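Local coordinates for protein (glutathione s-transferase) (Zea mays, PDB 1BYE) that conjugates glutathione to electrophilic compounds, probably including herbicides such as atrazine, and so detoxifies them in the plant, at residues F114-S119 and T177-V182; T15-A20 and F65-I70; N110-Q115 and K129-N134. All blocks are in the same frame, centred on the assembly; numbering follows the deposited sequence.

Contact 1 of 3, residues F114-S119 and T177-V182; sequences FQVLIS and TPYASV. With ATA (atrazine glutathione conjugate), chain E.
Val116 lays its CB and both methyls against the CG2 methyl of Thr177, with Val116 CB 3.7 Å from Thr177 CG2. Thr177 begins an ST turn: its OG1 accepts from Tyr179 N at 3.3 Å, with an N-H...O angle of 162°. The contact joins helix 88-122 of the helical C-terminal domain to the loop between helices 168-176 and 187-196. Thr177 OG1 sits between its backbone N and carbonyl carbon (chi1 67°), which turns the hydroxyl into the turn and the methyl toward the helix. That hydroxyl also bonds to Leu174 O, so the polar branch is held by its own side of the contact. The branches of Val116 then diverge. Val116 CG1, anti to the backbone N, heads for the proline ring and lies 4.1 Å from Pro178 CD. Val116 CG2 meets the edge of the tyrosine ring in its plane, 3.6 Å from Tyr179 CE2. At the far end of that ring, Tyr179 OH is hydrogen-bonded to Gln128 NE2. Leu117 adds a smaller touch, its side chain at about a right angle to Thr177, with Leu117 CD2 4.0 Å from Thr177 CG2. No hydrogen bond crosses, and the join is apolar. The next residue, Ile118, belongs to the ligand pocket. Its CG2 methyl lies 3.3 Å from C8, the branching carbon of the isopropyl group of the atrazine glutathione conjugate.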
# COMPACT_ATOMS: atom_id res chain seq x y z
N PHE A 114 11.19 2.93 -14.00
CA PHE A 114 12.19 3.98 -13.84
C PHE A 114 13.51 3.76 -14.55
O PHE A 114 14.06 4.66 -15.19
CB PHE A 114 12.51 4.19 -12.36
CG PHE A 114 13.29 5.47 -12.19
CD1 PHE A 114 14.64 5.55 -12.42
CD2 PHE A 114 12.60 6.60 -11.76
CE1 PHE A 114 15.26 6.76 -12.23
CE2 PHE A 114 13.23 7.82 -11.58
CZ PHE A 114 14.59 7.88 -11.81
N GLN A 115 14.14 2.59 -14.45
CA GLN A 115 15.49 2.57 -15.03
C GLN A 115 15.27 2.84 -16.51
O GLN A 115 16.02 3.68 -17.02
CB GLN A 115 16.33 1.35 -14.63
CG GLN A 115 16.84 1.53 -13.18
CD GLN A 115 17.89 2.63 -13.15
OE1 GLN A 115 18.44 2.84 -14.25
NE2 GLN A 115 18.16 3.25 -12.01
N VAL A 116 14.44 2.09 -17.20
CA VAL A 116 14.43 2.14 -18.67
C VAL A 116 13.64 3.32 -19.25
O VAL A 116 13.91 3.70 -20.40
CB VAL A 116 13.65 0.94 -19.20
CG1 VAL A 116 13.68 0.95 -20.70
CG2 VAL A 116 14.11 -0.38 -18.63
N LEU A 117 12.67 3.92 -18.55
CA LEU A 117 11.93 5.04 -19.12
C LEU A 117 12.36 6.33 -18.49
O LEU A 117 13.04 7.07 -19.18
CB LEU A 117 10.41 4.94 -18.98
CG LEU A 117 9.86 3.57 -19.41
CD1 LEU A 117 8.39 3.49 -19.07
CD2 LEU A 117 10.23 3.26 -20.84
N ILE A 118 11.99 6.67 -17.27
CA ILE A 118 12.34 7.97 -16.71
C ILE A 118 13.79 8.40 -16.83
O ILE A 118 14.12 9.59 -16.97
CB ILE A 118 12.04 8.13 -15.22
CG1 ILE A 118 10.53 8.00 -14.99
CG2 ILE A 118 12.51 9.52 -14.75
CD1 ILE A 118 10.00 6.64 -14.79
N SER A 119 14.70 7.44 -16.70
CA SER A 119 16.04 7.74 -16.19
C SER A 119 16.69 8.35 -17.41
O SER A 119 16.90 9.57 -17.37
CB SER A 119 16.92 6.66 -15.61
OG SER A 119 18.28 7.09 -15.46
N THR A 177 8.95 -1.52 -22.30
CA THR A 177 10.39 -1.63 -22.11
C THR A 177 10.66 -2.99 -22.70
O THR A 177 9.71 -3.73 -22.81
CB THR A 177 10.85 -1.72 -20.67
OG1 THR A 177 10.33 -3.00 -20.25
CG2 THR A 177 10.31 -0.58 -19.84
N PRO A 178 11.93 -3.30 -22.94
CA PRO A 178 12.18 -4.53 -23.69
C PRO A 178 12.06 -5.77 -22.83
O PRO A 178 11.98 -6.86 -23.41
CB PRO A 178 13.50 -4.30 -24.37
CG PRO A 178 14.09 -3.06 -23.80
CD PRO A 178 12.99 -2.28 -23.15
N TYR A 179 11.68 -5.68 -21.56
CA TYR A 179 11.56 -6.83 -20.69
C TYR A 179 10.16 -7.37 -20.49
O TYR A 179 9.84 -7.91 -19.42
CB TYR A 179 12.08 -6.47 -19.29
CG TYR A 179 13.45 -5.83 -19.49
CD1 TYR A 179 14.53 -6.56 -19.98
CD2 TYR A 179 13.55 -4.48 -19.20
CE1 TYR A 179 15.76 -5.93 -20.18
CE2 TYR A 179 14.77 -3.86 -19.41
CZ TYR A 179 15.86 -4.58 -19.88
OH TYR A 179 17.01 -3.88 -20.02
N ALA A 180 9.35 -7.24 -21.53
CA ALA A 180 7.92 -7.54 -21.39
C ALA A 180 7.71 -8.96 -21.91
O ALA A 180 6.62 -9.51 -22.05
CB ALA A 180 7.08 -6.52 -22.12
N SER A 181 8.84 -9.59 -22.23
CA SER A 181 8.85 -10.99 -22.61
C SER A 181 8.86 -11.88 -21.39
O SER A 181 8.54 -13.06 -21.48
CB SER A 181 10.05 -11.21 -23.54
OG SER A 181 10.15 -12.62 -23.70
N VAL A 182 8.98 -11.35 -20.17
CA VAL A 182 9.30 -12.25 -19.05
C VAL A 182 8.05 -13.04 -18.69
O VAL A 182 8.16 -14.13 -18.11
CB VAL A 182 9.87 -11.57 -17.80
CG1 VAL A 182 11.07 -10.70 -18.18
CG2 VAL A 182 8.83 -10.74 -17.08
N' ATA E . 1.79 6.60 -3.86
CA' ATA E . 1.27 7.94 -4.23
CB' ATA E . 2.40 8.95 -4.47
CG' ATA E . 2.44 9.48 -5.90
CC' ATA E . 0.44 7.86 -5.52
O1' ATA E . -0.13 8.89 -5.91
O2' ATA E . 0.31 6.73 -6.04
C' ATA E . 3.80 9.26 -6.53
O' ATA E . 4.39 8.21 -6.23
N5 ATA E . 8.08 9.76 -14.03
C6 ATA E . 7.05 8.95 -14.27
N1 ATA E . 6.30 8.36 -13.35
C2 ATA E . 6.31 9.01 -12.17
N3 ATA E . 7.06 10.12 -11.93
C4 ATA E . 8.12 10.20 -12.76
N ATA E . 3.96 9.71 -7.80
CA ATA E . 5.28 9.51 -8.43
C ATA E . 5.68 10.75 -9.25
O ATA E . 5.99 10.57 -10.43
CB ATA E . 5.28 8.28 -9.36
SG ATA E . 4.97 8.67 -11.09
N7 ATA E . 9.44 10.80 -12.37
N11 ATA E . 6.67 8.79 -15.70
C12 ATA E . 7.79 9.35 -16.55
C13 ATA E . 7.37 9.38 -18.03
C8 ATA E . 10.20 11.47 -13.47
C9 ATA E . 9.60 11.16 -14.86
C10 ATA E . 10.43 12.99 -13.38
ND ATA E . 5.16 11.88 -8.79
CAD ATA E . 5.99 13.05 -8.59
CD ATA E . 5.65 13.84 -7.34
OD ATA E . 5.05 14.93 -7.45
OT' ATA E . 6.14 13.44 -6.25

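Contact 2 of 3, residues T15-A20 and F65-I70; sequences TRCATA and FESRAI. With ATA (atrazine glutathione conjugate), chain E.
Helix 14-23 and the start of helix 67-78 come nearest at Cys17 and Ser67, whose CA atoms are 5.5 Å apart. Both belong to the thioredoxin-like N-terminal domain. The sulfur of Cys17 lies alongside the second helix, with Cys17 SG 3.6 Å from Ser67 CA. The CG2 methyl of Ile70, anti to the backbone N, packs against the sulfur of Cys17 and lies 3.8 Å from Cys17 CB. The other half of the contact is a guanidinium stack. Arg16 and Arg68 lie nearly flat on each other, centres 4.3 Å apart and planes at 17°. The overlap is offset: Arg68 NH2 sits above the rim of the Arg16 group, 3.6 Å from Arg16 NH1. The Arg16 chain is bent at chi3, whereas Arg68 is extended from CG to NE. Both groups gather round one carboxylate, since NH2 of each makes a salt bridge to Glu101 OE2, which would offset their like charges. Arg16 NE also bonds to Asn166 O. Ser67 and Glu66 border the ligand: Ser67 CB is 3.5 Å from O2' of the conjugate, and Glu66 OE1 is 3.1 Å from N'. Glu66 OE2 takes a hydrogen bond from Gln104 of the second subunit. The contact is buried, with Glu101 of helix 88-122 beside the two arginines, helix 168-176 against Arg16, and the second subunit packed on Phe65 and Ala69.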
# COMPACT_ATOMS: atom_id res chain seq x y z
N THR A 15 -2.24 6.73 -14.40
CA THR A 15 -3.01 5.81 -15.22
C THR A 15 -3.58 4.65 -14.42
O THR A 15 -4.09 3.74 -15.15
CB THR A 15 -2.19 5.20 -16.38
OG1 THR A 15 -0.98 4.72 -15.80
CG2 THR A 15 -2.00 6.27 -17.43
N ARG A 16 -3.30 4.48 -13.13
CA ARG A 16 -3.97 3.40 -12.42
C ARG A 16 -5.25 3.95 -11.78
O ARG A 16 -6.19 3.12 -11.86
CB ARG A 16 -3.13 2.51 -11.48
CG ARG A 16 -3.60 2.21 -10.06
CD ARG A 16 -3.15 0.91 -9.37
NE ARG A 16 -1.89 0.48 -9.96
CZ ARG A 16 -0.67 0.98 -9.73
NH1 ARG A 16 -0.44 1.97 -8.85
NH2 ARG A 16 0.17 0.32 -10.54
N CYS A 17 -5.37 5.12 -11.17
CA CYS A 17 -6.71 5.67 -11.07
C CYS A 17 -7.61 5.56 -12.30
O CYS A 17 -8.63 4.83 -12.43
CB CYS A 17 -6.46 7.17 -10.80
SG CYS A 17 -5.74 7.28 -9.16
N ALA A 18 -7.20 6.16 -13.40
CA ALA A 18 -7.86 6.29 -14.67
C ALA A 18 -7.82 4.93 -15.38
O ALA A 18 -7.19 4.85 -16.46
CB ALA A 18 -7.16 7.29 -15.60
N THR A 19 -8.24 3.90 -14.65
CA THR A 19 -8.50 2.64 -15.35
C THR A 19 -9.43 1.87 -14.41
O THR A 19 -10.05 0.88 -14.78
CB THR A 19 -7.24 1.79 -15.56
OG1 THR A 19 -7.46 0.36 -15.47
CG2 THR A 19 -6.29 2.04 -14.40
N ALA A 20 -9.45 2.43 -13.20
CA ALA A 20 -10.44 1.93 -12.24
C ALA A 20 -11.78 2.65 -12.37
O ALA A 20 -12.87 2.07 -12.39
CB ALA A 20 -9.82 2.03 -10.87
N PHE A 65 -6.39 11.55 -2.67
CA PHE A 65 -5.16 11.15 -3.33
C PHE A 65 -4.68 9.76 -2.88
O PHE A 65 -5.18 9.00 -2.04
CB PHE A 65 -3.99 12.12 -3.05
CG PHE A 65 -3.84 12.46 -1.60
CD1 PHE A 65 -3.31 11.59 -0.69
CD2 PHE A 65 -4.28 13.69 -1.13
CE1 PHE A 65 -3.29 11.91 0.66
CE2 PHE A 65 -4.26 14.01 0.22
CZ PHE A 65 -3.79 13.10 1.14
N GLU A 66 -3.47 9.48 -3.36
CA GLU A 66 -2.97 8.13 -3.37
C GLU A 66 -3.77 7.24 -4.30
O GLU A 66 -4.92 6.89 -4.01
CB GLU A 66 -3.05 7.51 -1.96
CG GLU A 66 -2.32 8.23 -0.83
CD GLU A 66 -0.88 8.42 -1.25
OE1 GLU A 66 -0.35 7.37 -1.69
OE2 GLU A 66 -0.34 9.53 -1.15
N SER A 67 -3.13 6.81 -5.39
CA SER A 67 -3.66 6.03 -6.46
C SER A 67 -4.70 5.06 -5.91
O SER A 67 -5.84 4.89 -6.34
CB SER A 67 -2.59 5.17 -7.15
OG SER A 67 -3.03 4.27 -8.16
N ARG A 68 -4.18 4.30 -4.94
CA ARG A 68 -4.88 3.08 -4.53
C ARG A 68 -6.13 3.42 -3.74
O ARG A 68 -7.06 2.64 -3.83
CB ARG A 68 -3.85 2.18 -3.82
CG ARG A 68 -2.99 1.49 -4.88
CD ARG A 68 -2.48 0.13 -4.43
NE ARG A 68 -1.45 -0.42 -5.32
CZ ARG A 68 -0.27 0.16 -5.54
NH1 ARG A 68 0.20 1.31 -5.01
NH2 ARG A 68 0.47 -0.52 -6.40
N ALA A 69 -6.14 4.52 -3.03
CA ALA A 69 -7.28 5.11 -2.35
C ALA A 69 -8.42 5.46 -3.30
O ALA A 69 -9.57 5.10 -3.12
CB ALA A 69 -6.85 6.40 -1.63
N ILE A 70 -8.16 6.20 -4.35
CA ILE A 70 -8.93 6.58 -5.49
C ILE A 70 -9.26 5.43 -6.41
O ILE A 70 -10.25 5.65 -7.15
CB ILE A 70 -8.07 7.58 -6.31
CG1 ILE A 70 -7.98 8.93 -5.64
CG2 ILE A 70 -8.56 7.76 -7.74
CD1 ILE A 70 -6.75 9.76 -5.95
N' ATA E . 1.79 6.60 -3.86
CA' ATA E . 1.27 7.94 -4.23
CB' ATA E . 2.40 8.95 -4.47
CG' ATA E . 2.44 9.48 -5.90
CC' ATA E . 0.44 7.86 -5.52
O1' ATA E . -0.13 8.89 -5.91
O2' ATA E . 0.31 6.73 -6.04
C' ATA E . 3.80 9.26 -6.53
O' ATA E . 4.39 8.21 -6.23
N5 ATA E . 8.08 9.76 -14.03
C6 ATA E . 7.05 8.95 -14.27
N1 ATA E . 6.30 8.36 -13.35
C2 ATA E . 6.31 9.01 -12.17
N3 ATA E . 7.06 10.12 -11.93
C4 ATA E . 8.12 10.20 -12.76
N ATA E . 3.96 9.71 -7.80
CA ATA E . 5.28 9.51 -8.43
C ATA E . 5.68 10.75 -9.25
O ATA E . 5.99 10.57 -10.43
CB ATA E . 5.28 8.28 -9.36
SG ATA E . 4.97 8.67 -11.09
N7 ATA E . 9.44 10.80 -12.37
N11 ATA E . 6.67 8.79 -15.70
C12 ATA E . 7.79 9.35 -16.55
C13 ATA E . 7.37 9.38 -18.03
C8 ATA E . 10.20 11.47 -13.47
C9 ATA E . 9.60 11.16 -14.86
C10 ATA E . 10.43 12.99 -13.38
ND ATA E . 5.16 11.88 -8.79
CAD ATA E . 5.99 13.05 -8.59
CD ATA E . 5.65 13.84 -7.34
OD ATA E . 5.05 14.93 -7.45
OT' ATA E . 6.14 13.44 -6.25

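Contact 3 of 3, residues N110-Q115 and K129-N134; sequences NPILFQ and KVVDEN
Gln115 sets CG anti to its carbonyl carbon (chi1 -76°), which brings CG against Val130; the bend at chi2 (-71°) then directs the amide end. Val131 meets the same side chain with CG2, 3.4 Å from Gln115 CB. Gln115 CG rests 3.8 Å from Val130 CB, the two side chains crossing at about a right angle. The polar end of Gln115 is held elsewhere, with OE1 accepting from Asp127 N just before the second helix. One turn back, Pro111 sets its ring against Val130 and Asn134. Pro111 CB is 4.0 Å from Val130 CG1, so that this valine methyl meets both Pro111 and Gln115. The proline ring has no N-H for the preceding turn, and the helix is kinked there. Ile112 fills the flank beside Val131, with Ile112 CG2 4.3 Å from Val131 CG1. Ile112 CG1 is 4.4 Å from Asn134 CB. No hydrogen bond joins the segments, and side-chain packing carries the contact. The helices run antiparallel, at 153° between their directions, with the axes of the short segments 8.6 Å apart at closest. This is a helical-hairpin arrangement within the C-terminal domain: helix 88-122 is followed in the chain by helix 128-148, and the loop after helix 168-176 lies beside the pair.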
# COMPACT_ATOMS: atom_id res chain seq x y z
N ASN A 110 8.65 -1.12 -10.54
CA ASN A 110 9.00 0.27 -10.39
C ASN A 110 10.37 0.58 -10.96
O ASN A 110 10.43 1.30 -11.95
CB ASN A 110 8.78 0.87 -9.02
CG ASN A 110 7.60 1.82 -9.01
OD1 ASN A 110 6.72 1.76 -9.88
ND2 ASN A 110 7.47 2.73 -8.04
N PRO A 111 11.44 -0.01 -10.44
CA PRO A 111 12.81 0.38 -10.80
C PRO A 111 13.16 -0.20 -12.15
O PRO A 111 13.78 0.49 -12.96
CB PRO A 111 13.67 -0.13 -9.67
CG PRO A 111 12.77 -0.75 -8.67
CD PRO A 111 11.50 -1.11 -9.42
N ILE A 112 12.58 -1.32 -12.58
CA ILE A 112 12.68 -1.64 -14.01
C ILE A 112 12.20 -0.42 -14.82
O ILE A 112 12.98 0.17 -15.60
CB ILE A 112 11.96 -2.89 -14.49
CG1 ILE A 112 12.22 -4.12 -13.58
CG2 ILE A 112 12.38 -3.15 -15.95
CD1 ILE A 112 11.86 -5.46 -14.27
N LEU A 113 10.98 0.01 -14.48
CA LEU A 113 10.29 1.04 -15.22
C LEU A 113 10.92 2.43 -15.20
O LEU A 113 11.04 3.16 -16.19
CB LEU A 113 8.89 1.23 -14.59
CG LEU A 113 7.93 0.05 -14.76
CD1 LEU A 113 6.68 0.37 -13.96
CD2 LEU A 113 7.73 -0.31 -16.21
N PHE A 114 11.19 2.93 -14.00
CA PHE A 114 12.19 3.98 -13.84
C PHE A 114 13.51 3.76 -14.55
O PHE A 114 14.06 4.66 -15.19
CB PHE A 114 12.51 4.19 -12.36
CG PHE A 114 13.29 5.47 -12.19
CD1 PHE A 114 14.64 5.55 -12.42
CD2 PHE A 114 12.60 6.60 -11.76
CE1 PHE A 114 15.26 6.76 -12.23
CE2 PHE A 114 13.23 7.82 -11.58
CZ PHE A 114 14.59 7.88 -11.81
N GLN A 115 14.14 2.59 -14.45
CA GLN A 115 15.49 2.57 -15.03
C GLN A 115 15.27 2.84 -16.51
O GLN A 115 16.02 3.68 -17.02
CB GLN A 115 16.33 1.35 -14.63
CG GLN A 115 16.84 1.53 -13.18
CD GLN A 115 17.89 2.63 -13.15
OE1 GLN A 115 18.44 2.84 -14.25
NE2 GLN A 115 18.16 3.25 -12.01
N LYS A 129 22.12 -2.88 -13.89
CA LYS A 129 22.31 -3.84 -12.82
C LYS A 129 21.13 -3.78 -11.87
O LYS A 129 20.75 -4.85 -11.38
CB LYS A 129 23.60 -3.64 -12.01
CG LYS A 129 24.71 -4.52 -12.59
CD LYS A 129 25.86 -3.58 -12.98
CE LYS A 129 27.13 -4.39 -13.17
NZ LYS A 129 27.00 -5.81 -12.75
N VAL A 130 20.71 -2.53 -11.69
CA VAL A 130 19.31 -2.38 -11.25
C VAL A 130 18.27 -3.08 -12.13
O VAL A 130 17.46 -3.92 -11.66
CB VAL A 130 18.88 -0.92 -11.06
CG1 VAL A 130 17.54 -1.01 -10.33
CG2 VAL A 130 19.86 -0.11 -10.23
N VAL A 131 18.26 -2.77 -13.42
CA VAL A 131 17.32 -3.50 -14.30
C VAL A 131 17.37 -5.02 -14.15
O VAL A 131 16.32 -5.66 -13.97
CB VAL A 131 17.55 -3.08 -15.76
CG1 VAL A 131 16.54 -3.73 -16.68
CG2 VAL A 131 17.51 -1.57 -15.87
N ASP A 132 18.55 -5.61 -14.26
CA ASP A 132 18.79 -7.04 -14.02
C ASP A 132 18.40 -7.45 -12.62
O ASP A 132 17.94 -8.54 -12.36
CB ASP A 132 20.28 -7.28 -14.28
CG ASP A 132 20.65 -7.53 -15.73
OD1 ASP A 132 19.86 -8.16 -16.48
OD2 ASP A 132 21.75 -7.12 -16.20
N GLU A 133 18.57 -6.65 -11.57
CA GLU A 133 18.48 -7.12 -10.20
C GLU A 133 17.03 -7.01 -9.75
O GLU A 133 16.79 -7.78 -8.84
CB GLU A 133 19.33 -6.38 -9.18
CG GLU A 133 18.83 -5.02 -8.76
CD GLU A 133 18.79 -4.78 -7.26
OE1 GLU A 133 18.47 -5.76 -6.55
OE2 GLU A 133 19.06 -3.61 -6.88
N ASN A 134 16.21 -6.11 -10.35
CA ASN A 134 14.77 -6.23 -10.03
C ASN A 134 14.04 -7.06 -11.07
O ASN A 134 13.15 -7.84 -10.67
CB ASN A 134 14.09 -4.97 -9.68
CG ASN A 134 14.72 -4.18 -8.55
OD1 ASN A 134 15.70 -3.47 -8.81
ND2 ASN A 134 14.08 -4.32 -7.39

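Contacts 1 and 3 are neighbours, with centres about 7 Å apart. Both use helix 88-122 and share Phe114 and Gln115. Tyr179 joins them: Tyr179 CE2 lies 3.3 Å from Val131 CG1, and Tyr179 CD2 is 3.7 Å from Ile112 CG2. Contact 2 lies in the N-terminal domain, its centre about 22 Å from that of contact 1 and about 23 Å from that of contact 3. The bound conjugate touches both contact 1 and contact 2, whose nearest atoms are about 10 Å apart. Its glutamyl end meets Glu66 and Ser67 of contact 2, and its triazine end meets Ile118 of contact 1. Contact 3 stands back, the Pro111 side chain being about 11 Å from a bound conjugate.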